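PDB 2P3E: diaminopimelate decarboxylase from Aquifex aeolicus, which probably catalyses the pyridoxal 5'-phosphate-dependent decarboxylation of meso-diaminopimelate to L-lysine, the last step of lysine biosynthesis by the diaminopimelate pathway. Local coordinates for residues F297-D300 / H305-I308; K334-V339 / R365-A370; T117-V120 / M126-V129; E134-N139 / Y187-K192; N67-L72 / A391-V396. All blocks are in the same frame, centred on the assembly; numbering follows the deposited sequence.

Contact 1 (F297-D300 / H305-I308); sequences FLKD and HFII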
# COMPACT_ATOMS: atom_id res chain seq x y z
N PHE B 297 -22.82 -2.60 -4.87
CA PHE B 297 -23.54 -2.43 -6.15
C PHE B 297 -23.25 -3.58 -7.11
O PHE B 297 -22.16 -4.17 -7.08
CB PHE B 297 -23.15 -1.12 -6.85
CG PHE B 297 -23.32 0.11 -6.00
CD1 PHE B 297 -24.57 0.66 -5.80
CD2 PHE B 297 -22.21 0.70 -5.40
CE1 PHE B 297 -24.72 1.81 -4.99
CE2 PHE B 297 -22.36 1.84 -4.61
CZ PHE B 297 -23.62 2.39 -4.41
N LEU B 298 -24.24 -3.88 -7.96
CA LEU B 298 -24.04 -4.67 -9.18
C LEU B 298 -24.16 -3.73 -10.36
O LEU B 298 -25.02 -2.84 -10.37
CB LEU B 298 -25.07 -5.80 -9.31
CG LEU B 298 -25.22 -6.77 -8.14
CD1 LEU B 298 -26.38 -7.73 -8.40
CD2 LEU B 298 -23.93 -7.57 -7.86
N LYS B 299 -23.31 -3.93 -11.36
CA LYS B 299 -23.25 -3.07 -12.53
C LYS B 299 -22.82 -3.92 -13.74
O LYS B 299 -21.81 -4.63 -13.68
CB LYS B 299 -22.23 -1.94 -12.30
CG LYS B 299 -21.72 -1.28 -13.54
CD LYS B 299 -20.88 -0.08 -13.22
CE LYS B 299 -20.60 0.71 -14.50
NZ LYS B 299 -19.79 1.95 -14.21
N ASP B 300 -23.60 -3.83 -14.82
CA ASP B 300 -23.21 -4.44 -16.09
C ASP B 300 -22.73 -3.39 -17.08
O ASP B 300 -23.33 -2.32 -17.24
CB ASP B 300 -24.35 -5.28 -16.70
CG ASP B 300 -24.76 -6.45 -15.82
OD1 ASP B 300 -23.88 -7.15 -15.29
OD2 ASP B 300 -25.97 -6.69 -15.65
N HIS B 305 -19.99 -8.35 -16.00
CA HIS B 305 -20.71 -8.19 -14.75
C HIS B 305 -19.71 -7.73 -13.69
O HIS B 305 -18.70 -8.38 -13.47
CB HIS B 305 -21.42 -9.49 -14.35
CG HIS B 305 -22.31 -9.36 -13.15
ND1 HIS B 305 -23.29 -8.39 -13.03
CD2 HIS B 305 -22.40 -10.11 -12.02
CE1 HIS B 305 -23.92 -8.54 -11.88
NE2 HIS B 305 -23.41 -9.58 -11.25
N PHE B 306 -20.00 -6.60 -13.05
CA PHE B 306 -19.22 -6.11 -11.92
C PHE B 306 -20.00 -6.28 -10.63
O PHE B 306 -21.20 -5.95 -10.55
CB PHE B 306 -18.82 -4.64 -12.12
CG PHE B 306 -17.94 -4.40 -13.32
CD1 PHE B 306 -16.55 -4.42 -13.20
CD2 PHE B 306 -18.49 -4.13 -14.58
CE1 PHE B 306 -15.73 -4.20 -14.31
CE2 PHE B 306 -17.67 -3.90 -15.68
CZ PHE B 306 -16.29 -3.93 -15.54
N ILE B 307 -19.31 -6.82 -9.62
CA ILE B 307 -19.82 -6.92 -8.26
C ILE B 307 -18.93 -5.96 -7.45
O ILE B 307 -17.76 -6.25 -7.20
CB ILE B 307 -19.72 -8.36 -7.72
CG1 ILE B 307 -20.58 -9.32 -8.59
CG2 ILE B 307 -20.10 -8.44 -6.24
CD1 ILE B 307 -20.47 -10.79 -8.20
N ILE B 308 -19.51 -4.83 -7.06
CA ILE B 308 -18.74 -3.78 -6.36
C ILE B 308 -18.91 -3.96 -4.86
O ILE B 308 -20.05 -3.98 -4.36
CB ILE B 308 -19.19 -2.36 -6.82
CG1 ILE B 308 -19.02 -2.23 -8.34
CG2 ILE B 308 -18.39 -1.26 -6.06
CD1 ILE B 308 -19.77 -1.04 -8.99
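His305 ND1 donates to Asp300 OD1 over 2.6 Å. The carboxylate oxygen lies at the edge of the imidazole, close to the ring plane. It is met on its syn side, though somewhat out of the carboxylate plane, and the two flat groups are turned 44° apart. His305 CG is anti to the backbone N (chi1 -174°), which swings the ring toward the opposite strand and brings ND1 to Asp300. Four backbone bonds tie the same strands. Phe297 and Ile308 exchange two, with Ile308 N to Phe297 O at 2.7 Å. Lys299 and Phe306 exchange two more, and Phe306 N reaches Lys299 O at 2.7 Å. Between these pairs Leu298 CA lies 3.4 Å from Phe306 O, a CA-H...O contact.

Apolar packing follows on both faces. Leu298 runs beside Ile307, with CD2 3.8 Å from Ile307 CG1, while its CB lies 3.9 Å from His305 CE1. On the other face Phe297 CB meets Ile308 CD1 at 4.0 Å. Lys299 NZ leaves this pair of strands and bonds to Glu130 O, Lys175 O and Gly177 O of the second subunit. Leu298 N also bonds to Gln133 OE1 of that subunit. Strand 338-344 continues the sheet beyond 305-308. This is an antiparallel beta hairpin, whose strands 289-301 and 304-309 form part of the large mixed sheet and meet the dimer partner.

Contact 2 (K334-V339 / R365-A370); sequences KERKKV and RGEYLA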
# COMPACT_ATOMS: atom_id res chain seq x y z
N LYS B 334 -27.05 -20.03 -1.70
CA LYS B 334 -28.51 -19.99 -1.92
C LYS B 334 -29.02 -20.77 -3.14
O LYS B 334 -30.09 -20.45 -3.67
CB LYS B 334 -28.98 -18.53 -2.02
CG LYS B 334 -29.20 -17.84 -0.69
CD LYS B 334 -29.52 -16.38 -0.89
CE LYS B 334 -29.79 -15.71 0.44
NZ LYS B 334 -30.05 -14.25 0.26
N GLU B 335 -28.27 -21.78 -3.58
CA GLU B 335 -28.64 -22.56 -4.78
C GLU B 335 -29.13 -21.62 -5.89
O GLU B 335 -30.31 -21.62 -6.28
CB GLU B 335 -29.68 -23.65 -4.46
CG GLU B 335 -29.12 -24.81 -3.62
N ARG B 336 -28.21 -20.77 -6.33
CA ARG B 336 -28.45 -19.85 -7.42
C ARG B 336 -27.50 -20.19 -8.56
O ARG B 336 -26.54 -20.96 -8.37
CB ARG B 336 -28.19 -18.41 -6.96
CG ARG B 336 -29.12 -17.92 -5.89
CD ARG B 336 -28.58 -16.65 -5.28
NE ARG B 336 -27.40 -16.89 -4.45
CZ ARG B 336 -26.84 -15.96 -3.67
NH1 ARG B 336 -27.36 -14.74 -3.62
NH2 ARG B 336 -25.78 -16.26 -2.94
N LYS B 337 -27.76 -19.62 -9.73
CA LYS B 337 -26.85 -19.70 -10.87
C LYS B 337 -25.52 -18.99 -10.54
O LYS B 337 -25.49 -18.04 -9.74
CB LYS B 337 -27.52 -19.06 -12.09
CG LYS B 337 -26.80 -19.21 -13.43
CD LYS B 337 -27.53 -18.42 -14.52
CE LYS B 337 -27.44 -16.92 -14.28
NZ LYS B 337 -28.47 -16.11 -15.01
N LYS B 338 -24.43 -19.46 -11.13
CA LYS B 338 -23.15 -18.78 -11.02
C LYS B 338 -22.96 -17.84 -12.21
O LYS B 338 -23.48 -18.10 -13.31
CB LYS B 338 -22.00 -19.79 -10.94
CG LYS B 338 -21.93 -20.56 -9.62
CD LYS B 338 -20.54 -21.15 -9.46
CE LYS B 338 -20.35 -21.87 -8.14
NZ LYS B 338 -18.90 -22.17 -7.95
N VAL B 339 -22.25 -16.74 -11.98
CA VAL B 339 -21.93 -15.81 -13.05
C VAL B 339 -20.43 -15.57 -13.08
O VAL B 339 -19.74 -15.76 -12.08
CB VAL B 339 -22.68 -14.44 -12.91
CG1 VAL B 339 -24.16 -14.61 -13.22
CG2 VAL B 339 -22.44 -13.81 -11.51
N ARG B 365 -26.81 -6.87 -3.54
CA ARG B 365 -26.45 -5.78 -2.65
C ARG B 365 -26.81 -6.16 -1.21
O ARG B 365 -27.91 -6.64 -0.95
CB ARG B 365 -27.17 -4.49 -3.08
CG ARG B 365 -27.02 -3.33 -2.09
CD ARG B 365 -27.31 -1.95 -2.74
NE ARG B 365 -26.63 -0.85 -2.02
CZ ARG B 365 -27.19 -0.19 -1.02
NH1 ARG B 365 -28.42 -0.52 -0.66
NH2 ARG B 365 -26.57 0.80 -0.40
N GLY B 366 -25.86 -5.97 -0.29
CA GLY B 366 -26.07 -6.26 1.13
C GLY B 366 -25.51 -7.61 1.57
O GLY B 366 -25.25 -7.83 2.76
N GLU B 367 -25.34 -8.53 0.62
CA GLU B 367 -24.77 -9.84 0.93
C GLU B 367 -23.27 -9.73 1.19
O GLU B 367 -22.63 -8.81 0.69
CB GLU B 367 -24.96 -10.81 -0.23
CG GLU B 367 -26.32 -11.43 -0.31
CD GLU B 367 -26.34 -12.54 -1.33
OE1 GLU B 367 -25.72 -13.61 -1.11
OE2 GLU B 367 -26.98 -12.33 -2.37
N TYR B 368 -22.73 -10.69 1.94
CA TYR B 368 -21.29 -10.71 2.24
C TYR B 368 -20.54 -11.78 1.46
O TYR B 368 -21.08 -12.86 1.19
CB TYR B 368 -21.07 -10.94 3.74
CG TYR B 368 -21.81 -9.97 4.62
CD1 TYR B 368 -21.34 -8.67 4.82
CD2 TYR B 368 -23.00 -10.35 5.26
CE1 TYR B 368 -22.04 -7.77 5.64
CE2 TYR B 368 -23.71 -9.46 6.08
CZ TYR B 368 -23.23 -8.18 6.26
OH TYR B 368 -23.90 -7.30 7.08
N LEU B 369 -19.28 -11.47 1.10
CA LEU B 369 -18.37 -12.44 0.48
C LEU B 369 -17.16 -12.68 1.41
O LEU B 369 -16.79 -11.80 2.19
CB LEU B 369 -17.86 -11.91 -0.87
CG LEU B 369 -18.90 -11.51 -1.94
CD1 LEU B 369 -18.24 -10.95 -3.21
CD2 LEU B 369 -19.75 -12.72 -2.25
N ALA B 370 -16.60 -13.89 1.35
CA ALA B 370 -15.37 -14.24 2.04
C ALA B 370 -14.21 -14.41 1.05
O ALA B 370 -14.29 -15.23 0.13
CB ALA B 370 -15.55 -15.52 2.87
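Arg336 and Glu367 meet across widely separated backbones: the nearest CA atoms, those of Lys334 and Glu367, are 11.2 Å apart, and long side chains span the gap. Arg336 and Glu367 approach from opposite directions and join end-on in a salt bridge. Arg336 NH1 bonds to Glu367 OE2 at 2.7 Å, and Arg336 NH2 to Glu367 OE1 at 3.2 Å. A weak third bond runs from NH1 to OE1. The guanidinium and carboxylate planes are 24° apart, nearly coplanar. Beyond a bend at chi3 (-71°), the Arg336 guanidinium presents NH1 and NH2 to Glu367. Lys334 CD lies over one guanidinium face, 3.8 Å above the plane. Lys334 NZ stays 4.5 Å from Glu367 OE2, too far for a salt bridge, but its charge would probably still favour an ionised carboxylate. With alanine in place of Arg336, Glu367 would probably lose its two-nitrogen grip and paired charge, and Glu361 its salt bridge.

Glu361 is a second acidic partner of Arg336, through NH2. Glu367 OE2 also accepts from Gln364 N. The contact lies at the surface, where the loop leading into strand 338-344 faces the residues just before strand 368-371, with the end of strand 358-361 close by.

Contact 3 (T117-V120 / M126-V129); sequences TDAV and MFNV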
# COMPACT_ATOMS: atom_id res chain seq x y z
N THR B 117 21.36 -0.04 16.42
CA THR B 117 21.71 0.24 17.82
C THR B 117 20.76 -0.45 18.79
O THR B 117 21.19 -1.10 19.75
CB THR B 117 21.79 1.77 18.13
OG1 THR B 117 22.65 2.40 17.19
CG2 THR B 117 22.36 2.03 19.53
N ASP B 118 19.46 -0.33 18.52
CA ASP B 118 18.43 -0.96 19.34
C ASP B 118 18.56 -2.48 19.38
O ASP B 118 18.41 -3.10 20.45
CB ASP B 118 17.04 -0.55 18.86
CG ASP B 118 16.71 0.90 19.19
OD1 ASP B 118 17.50 1.59 19.87
OD2 ASP B 118 15.64 1.36 18.75
N ALA B 119 18.82 -3.09 18.23
CA ALA B 119 18.92 -4.55 18.16
C ALA B 119 20.20 -5.06 18.85
O ALA B 119 20.17 -6.06 19.53
CB ALA B 119 18.86 -5.02 16.70
N VAL B 120 21.31 -4.36 18.65
CA VAL B 120 22.57 -4.75 19.31
C VAL B 120 22.37 -4.65 20.82
O VAL B 120 22.65 -5.59 21.56
CB VAL B 120 23.77 -3.89 18.82
CG1 VAL B 120 25.00 -4.10 19.71
CG2 VAL B 120 24.10 -4.25 17.38
N MET B 126 20.88 -13.14 16.49
CA MET B 126 21.70 -13.09 15.30
C MET B 126 21.22 -12.03 14.31
O MET B 126 20.02 -11.92 14.04
CB MET B 126 21.63 -14.47 14.65
CG MET B 126 22.60 -14.74 13.54
SD MET B 126 22.64 -16.52 13.30
CE MET B 126 21.22 -16.87 12.24
N PHE B 127 22.17 -11.26 13.77
CA PHE B 127 21.96 -10.44 12.58
C PHE B 127 22.28 -11.25 11.32
O PHE B 127 23.39 -11.80 11.17
CB PHE B 127 22.87 -9.21 12.61
CG PHE B 127 22.52 -8.22 13.68
CD1 PHE B 127 21.66 -7.16 13.42
CD2 PHE B 127 23.04 -8.37 14.97
CE1 PHE B 127 21.33 -6.25 14.43
CE2 PHE B 127 22.72 -7.46 15.99
CZ PHE B 127 21.87 -6.40 15.71
N ASN B 128 21.30 -11.34 10.42
CA ASN B 128 21.53 -11.91 9.09
C ASN B 128 21.95 -10.80 8.14
O ASN B 128 21.12 -10.00 7.67
CB ASN B 128 20.31 -12.70 8.59
CG ASN B 128 20.04 -13.93 9.43
OD1 ASN B 128 20.98 -14.62 9.86
ND2 ASN B 128 18.77 -14.21 9.67
N VAL B 129 23.25 -10.76 7.89
CA VAL B 129 23.90 -9.63 7.27
C VAL B 129 23.80 -9.69 5.75
O VAL B 129 24.04 -10.74 5.12
CB VAL B 129 25.38 -9.47 7.77
CG1 VAL B 129 26.08 -8.38 7.03
CG2 VAL B 129 25.41 -9.14 9.27
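Ala119 and Val120 of helix 113-121 both press on the far end of the Phe127 ring, and the side-chain contact is apolar. The methyl of Ala119 is one half of it. Ala119 CB lies 3.5 Å from Phe127 CZ and 3.6 Å from Phe127 CE1. One branch of Val120 supplies the other half. Val120 CG2 is 3.5 Å from Phe127 CZ and 3.8 Å from Phe127 CE2. CZ is therefore shared by both residues, while Ala119 takes one flank of the ring and Val120 the other. Both carbons approach obliquely. The ring edge also faces the backbone N of Val120, which lies near the ring plane. The Val120 and Phe127 side chains cross at about a right angle. Phe127 CG is anti to its carbonyl carbon (chi1 -68°), and the ring extends from the strand to the helix. With Val120 CG1 anti to the backbone N (chi1 168°), CG2 is the branch turned to the ring.

Backbone hydrogen bonds hold the strand in the sheet. Phe127 pairs with Arg150 and Ala152 of strand 149-156, while Met126 and Asn128 bond to Tyr106 of strand 104-106. The strand is thus held between two parallel neighbours as its phenylalanine packs on the helix.

Further packing widens the apolar layer. Val120 also touches Leu138 and Leu145 of helix 132-145, and Ala119 touches Tyr106. Helix 113-121 connects strands 104-106 and 126-129, a beta-alpha-beta crossover of the TIM-barrel-like, pyridoxal-phosphate-binding domain, and Phe127 joins the barrel wall to its outer helix.

Contact 4 (E134-N139 / Y187-K192); sequences ELDVLN and YEYASK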
# COMPACT_ATOMS: atom_id res chain seq x y z
N GLU B 134 27.51 -3.18 5.97
CA GLU B 134 26.74 -3.52 7.15
C GLU B 134 27.59 -4.20 8.23
O GLU B 134 27.42 -3.92 9.40
CB GLU B 134 25.51 -4.39 6.80
CG GLU B 134 24.64 -4.78 8.01
CD GLU B 134 23.51 -5.76 7.67
OE1 GLU B 134 23.17 -5.89 6.48
OE2 GLU B 134 22.99 -6.41 8.61
N LEU B 135 28.51 -5.08 7.83
CA LEU B 135 29.49 -5.64 8.77
C LEU B 135 30.28 -4.54 9.52
O LEU B 135 30.38 -4.59 10.74
CB LEU B 135 30.45 -6.60 8.05
CG LEU B 135 29.87 -7.92 7.49
CD1 LEU B 135 30.88 -8.61 6.56
CD2 LEU B 135 29.49 -8.84 8.61
N ASP B 136 30.80 -3.57 8.78
CA ASP B 136 31.58 -2.45 9.31
C ASP B 136 30.74 -1.58 10.25
O ASP B 136 31.18 -1.21 11.36
CB ASP B 136 32.10 -1.60 8.15
CG ASP B 136 33.20 -2.28 7.37
OD1 ASP B 136 33.93 -3.09 7.96
OD2 ASP B 136 33.34 -2.01 6.16
N VAL B 137 29.52 -1.27 9.80
CA VAL B 137 28.55 -0.49 10.57
C VAL B 137 28.16 -1.17 11.87
O VAL B 137 28.23 -0.55 12.94
CB VAL B 137 27.29 -0.14 9.73
CG1 VAL B 137 26.21 0.51 10.62
CG2 VAL B 137 27.65 0.76 8.57
N LEU B 138 27.75 -2.45 11.79
CA LEU B 138 27.44 -3.24 12.97
C LEU B 138 28.61 -3.33 13.94
O LEU B 138 28.44 -3.26 15.16
CB LEU B 138 27.05 -4.67 12.59
CG LEU B 138 25.60 -5.11 12.48
CD1 LEU B 138 25.61 -6.62 12.23
CD2 LEU B 138 24.78 -4.78 13.74
N ASN B 139 29.81 -3.50 13.38
CA ASN B 139 31.03 -3.58 14.20
C ASN B 139 31.27 -2.25 14.93
O ASN B 139 31.61 -2.23 16.11
CB ASN B 139 32.22 -3.95 13.32
CG ASN B 139 33.50 -4.15 14.12
OD1 ASN B 139 33.57 -5.02 14.99
ND2 ASN B 139 34.52 -3.35 13.82
N TYR B 187 33.10 -14.02 5.34
CA TYR B 187 33.33 -14.63 6.66
C TYR B 187 34.76 -14.36 7.14
O TYR B 187 34.99 -14.05 8.32
CB TYR B 187 33.05 -16.14 6.62
CG TYR B 187 31.59 -16.46 6.83
CD1 TYR B 187 30.75 -16.72 5.74
CD2 TYR B 187 31.04 -16.48 8.11
CE1 TYR B 187 29.40 -17.00 5.93
CE2 TYR B 187 29.69 -16.76 8.31
CZ TYR B 187 28.88 -17.01 7.22
OH TYR B 187 27.55 -17.28 7.42
N GLU B 188 35.71 -14.45 6.21
CA GLU B 188 37.10 -14.10 6.49
C GLU B 188 37.25 -12.63 6.90
O GLU B 188 37.93 -12.32 7.87
CB GLU B 188 38.01 -14.44 5.31
CG GLU B 188 38.23 -15.96 5.11
CD GLU B 188 38.97 -16.63 6.28
OE1 GLU B 188 39.57 -15.89 7.10
OE2 GLU B 188 38.94 -17.89 6.37
N TYR B 189 36.58 -11.75 6.17
CA TYR B 189 36.56 -10.33 6.47
C TYR B 189 35.96 -10.06 7.85
O TYR B 189 36.55 -9.33 8.67
CB TYR B 189 35.81 -9.55 5.38
CG TYR B 189 35.81 -8.05 5.62
CD1 TYR B 189 36.90 -7.26 5.22
CD2 TYR B 189 34.74 -7.43 6.27
CE1 TYR B 189 36.91 -5.90 5.46
CE2 TYR B 189 34.73 -6.06 6.50
CZ TYR B 189 35.83 -5.30 6.10
OH TYR B 189 35.86 -3.95 6.33
N ALA B 190 34.80 -10.67 8.12
CA ALA B 190 34.11 -10.51 9.39
C ALA B 190 34.90 -11.04 10.60
O ALA B 190 34.72 -10.55 11.71
CB ALA B 190 32.71 -11.15 9.33
N SER B 191 35.75 -12.04 10.39
CA SER B 191 36.54 -12.60 11.49
C SER B 191 37.55 -11.60 12.06
O SER B 191 38.02 -11.75 13.21
CB SER B 191 37.28 -13.87 11.05
OG SER B 191 38.39 -13.52 10.24
N LYS B 192 37.89 -10.58 11.26
CA LYS B 192 38.86 -9.57 11.65
C LYS B 192 38.21 -8.37 12.35
O LYS B 192 38.91 -7.46 12.79
CB LYS B 192 39.69 -9.13 10.43
CG LYS B 192 40.57 -10.25 9.87
CD LYS B 192 41.58 -9.73 8.89
CE LYS B 192 41.08 -9.77 7.46
NZ LYS B 192 41.26 -11.12 6.85
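Tyr189 and Leu135 have the most surface buried here, followed by Asp136. They lie between two helices that run nearly parallel, their short axes 20° apart and 10.8 Å away at closest approach. Tyr189 CG is anti to the backbone N (chi1 -178°), and the ring reaches over to helix 132-145. Its hydroxyl donates to Asp136 OD1, with OH to OD1 at 2.7 Å. The bond uses the syn lone pair of OD1, which lies at the ring edge near its plane. Ring and carboxylate are turned 68° from each other, and the two side chains cross at about a right angle.

Leu135 slides past Tyr189 in the opposite direction. Leu135 CD1 comes to the edge of the ring, 4.0 Å from Tyr189 CD2. The other branch, Leu135 CD2, packs on Ala190 CB at 4.0 Å. Leu135 also touches Val129, Ile151, Ile153 and Leu196, which are strand residues beneath the helices. A phenylalanine in place of Tyr189 would probably leave Asp136 OD1 without its hydroxyl donor and remove the direct polar link between the two helices.

The chemistry is divided by depth. Leucine and alanine fill the buried side against the barrel strands, while the tyrosine-aspartate bond closes the partly exposed side. That single OH-to-OD1 bond fixes where the end of the tyrosine sits against helix 132-145, whereas the apolar contacts set no such direction.

Contact 5 (N67-L72 / A391-V396); sequences NFNPHL and AAEVLV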
# COMPACT_ATOMS: atom_id res chain seq x y z
N ASN B 67 2.36 -10.50 9.04
CA ASN B 67 1.24 -10.00 9.84
C ASN B 67 1.75 -9.49 11.18
O ASN B 67 2.31 -10.28 11.96
CB ASN B 67 0.20 -11.11 10.10
CG ASN B 67 -1.13 -10.55 10.58
OD1 ASN B 67 -1.19 -9.74 11.51
ND2 ASN B 67 -2.22 -10.96 9.93
N PHE B 68 1.57 -8.20 11.45
CA PHE B 68 2.11 -7.56 12.63
C PHE B 68 1.12 -7.38 13.78
O PHE B 68 1.44 -6.69 14.74
CB PHE B 68 2.82 -6.20 12.30
CG PHE B 68 1.98 -5.21 11.57
CD1 PHE B 68 0.89 -4.59 12.18
CD2 PHE B 68 2.29 -4.86 10.24
CE1 PHE B 68 0.11 -3.66 11.50
CE2 PHE B 68 1.52 -3.92 9.56
CZ PHE B 68 0.42 -3.33 10.18
N ASN B 69 -0.07 -7.98 13.71
CA ASN B 69 -1.02 -7.75 14.80
C ASN B 69 -0.41 -8.27 16.10
O ASN B 69 -0.04 -9.44 16.17
CB ASN B 69 -2.38 -8.43 14.52
CG ASN B 69 -3.40 -8.16 15.63
OD1 ASN B 69 -3.23 -8.62 16.76
ND2 ASN B 69 -4.43 -7.39 15.32
N PRO B 70 -0.30 -7.40 17.13
CA PRO B 70 0.45 -7.82 18.30
C PRO B 70 -0.19 -8.98 19.07
O PRO B 70 0.53 -9.76 19.70
CB PRO B 70 0.53 -6.57 19.19
CG PRO B 70 -0.44 -5.60 18.63
CD PRO B 70 -0.80 -6.02 17.23
N HIS B 71 -1.52 -9.09 19.02
CA HIS B 71 -2.20 -10.22 19.65
C HIS B 71 -1.89 -11.54 18.94
O HIS B 71 -1.74 -12.59 19.58
CB HIS B 71 -3.71 -9.97 19.76
CG HIS B 71 -4.05 -8.70 20.50
ND1 HIS B 71 -3.94 -8.58 21.87
CD2 HIS B 71 -4.43 -7.47 20.04
CE1 HIS B 71 -4.27 -7.35 22.23
NE2 HIS B 71 -4.56 -6.66 21.14
N LEU B 72 -1.78 -11.49 17.61
CA LEU B 72 -1.42 -12.69 16.86
C LEU B 72 0.04 -13.09 17.12
O LEU B 72 0.35 -14.28 17.24
CB LEU B 72 -1.68 -12.49 15.36
CG LEU B 72 -3.14 -12.18 14.97
CD1 LEU B 72 -3.27 -11.94 13.46
CD2 LEU B 72 -4.11 -13.31 15.41
N ALA B 391 -9.64 -1.93 8.15
CA ALA B 391 -10.64 -2.85 8.66
C ALA B 391 -10.41 -3.18 10.13
O ALA B 391 -9.27 -3.14 10.61
CB ALA B 391 -10.57 -4.14 7.85
N ALA B 392 -11.50 -3.57 10.81
CA ALA B 392 -11.38 -4.23 12.12
C ALA B 392 -10.77 -5.62 11.90
O ALA B 392 -10.88 -6.19 10.81
CB ALA B 392 -12.75 -4.35 12.80
N GLU B 393 -10.11 -6.14 12.94
CA GLU B 393 -9.61 -7.50 12.94
C GLU B 393 -10.17 -8.27 14.16
O GLU B 393 -10.11 -7.79 15.28
CB GLU B 393 -8.09 -7.51 13.01
CG GLU B 393 -7.38 -6.97 11.73
CD GLU B 393 -5.85 -7.07 11.83
OE1 GLU B 393 -5.24 -6.42 12.73
OE2 GLU B 393 -5.24 -7.79 11.02
N VAL B 394 -10.68 -9.47 13.94
CA VAL B 394 -11.23 -10.29 15.03
C VAL B 394 -10.57 -11.66 15.00
O VAL B 394 -10.18 -12.14 13.94
CB VAL B 394 -12.78 -10.44 14.94
CG1 VAL B 394 -13.46 -9.08 15.13
CG2 VAL B 394 -13.19 -11.01 13.60
N LEU B 395 -10.42 -12.25 16.18
CA LEU B 395 -9.80 -13.56 16.34
C LEU B 395 -10.82 -14.52 16.97
O LEU B 395 -11.33 -14.28 18.09
CB LEU B 395 -8.58 -13.46 17.25
CG LEU B 395 -7.81 -14.75 17.64
CD1 LEU B 395 -7.09 -15.32 16.43
CD2 LEU B 395 -6.84 -14.43 18.75
N VAL B 396 -11.14 -15.58 16.24
CA VAL B 396 -12.13 -16.55 16.67
C VAL B 396 -11.43 -17.77 17.29
O VAL B 396 -10.36 -18.18 16.83
CB VAL B 396 -13.04 -16.98 15.50
CG1 VAL B 396 -14.09 -17.95 15.99
CG2 VAL B 396 -13.75 -15.78 14.90
O HOH W 1 -2.55 -7.53 10.88
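Asn69 ND2 donates to Glu393 OE1 at 2.9 Å, with an N-H...O angle of 164°. The acceptor lies in the amide plane, but the nitrogen comes from above the carboxylate plane. The two flat groups are 59° apart. Beside this bond, Leu72 CD2 packs on Leu395 CD1 at 3.7 Å. A water bridges the other carboxylate oxygen to the loop. It donates to Glu393 OE2 and to Asn67 OD1, each at 2.7 Å.

Asn69 is also the N-cap of helix 70-78. Its OD1 accepts weak bonds from His71 N and Leu72 N, and with CG anti to the backbone N (chi1 -178°) its amide serves helix and strand together. This joins the start of a helix of the barrel domain to strand 392-397 of the mixed sheet, so the contact spans the two domains of the fold.

Further out, Asn67 OD1 accepts from Asn69 N at 3.0 Å, forming an Asx turn just before the helix, which is consistent with holding Asn69 in place. Tyr39 OH is bonded to Glu393 OE2 and to Asn67 ND2. Asn69 ND2 has a second acceptor in Ile404 O. His71 NE2 bonds to Ser417 O of the second subunit.

How the contacts relate
Contacts 1 and 2 lie in the mixed sheet and touch through His305 and Val339. Contact 1 is a largely buried hairpin, rich in backbone bonds, whereas contact 2 is a salt bridge at the surface. Contacts 3 and 4 belong to the barrel domain, on the opposite side of the chain's centre from the first two. They share an apolar layer, in which Leu138 packs on Val120 and Phe127. Contact 3 is apolar in its side chains, while contact 4 adds a polar bond nearer solvent. Contact 5 is buried and mixed, polar bonds beside a leucine pair, and joins barrel to sheet. Its long chain loop encloses the other four. Contacts 1, 2, 4 and 5 also meet the second subunit, contact 2 through Arg365.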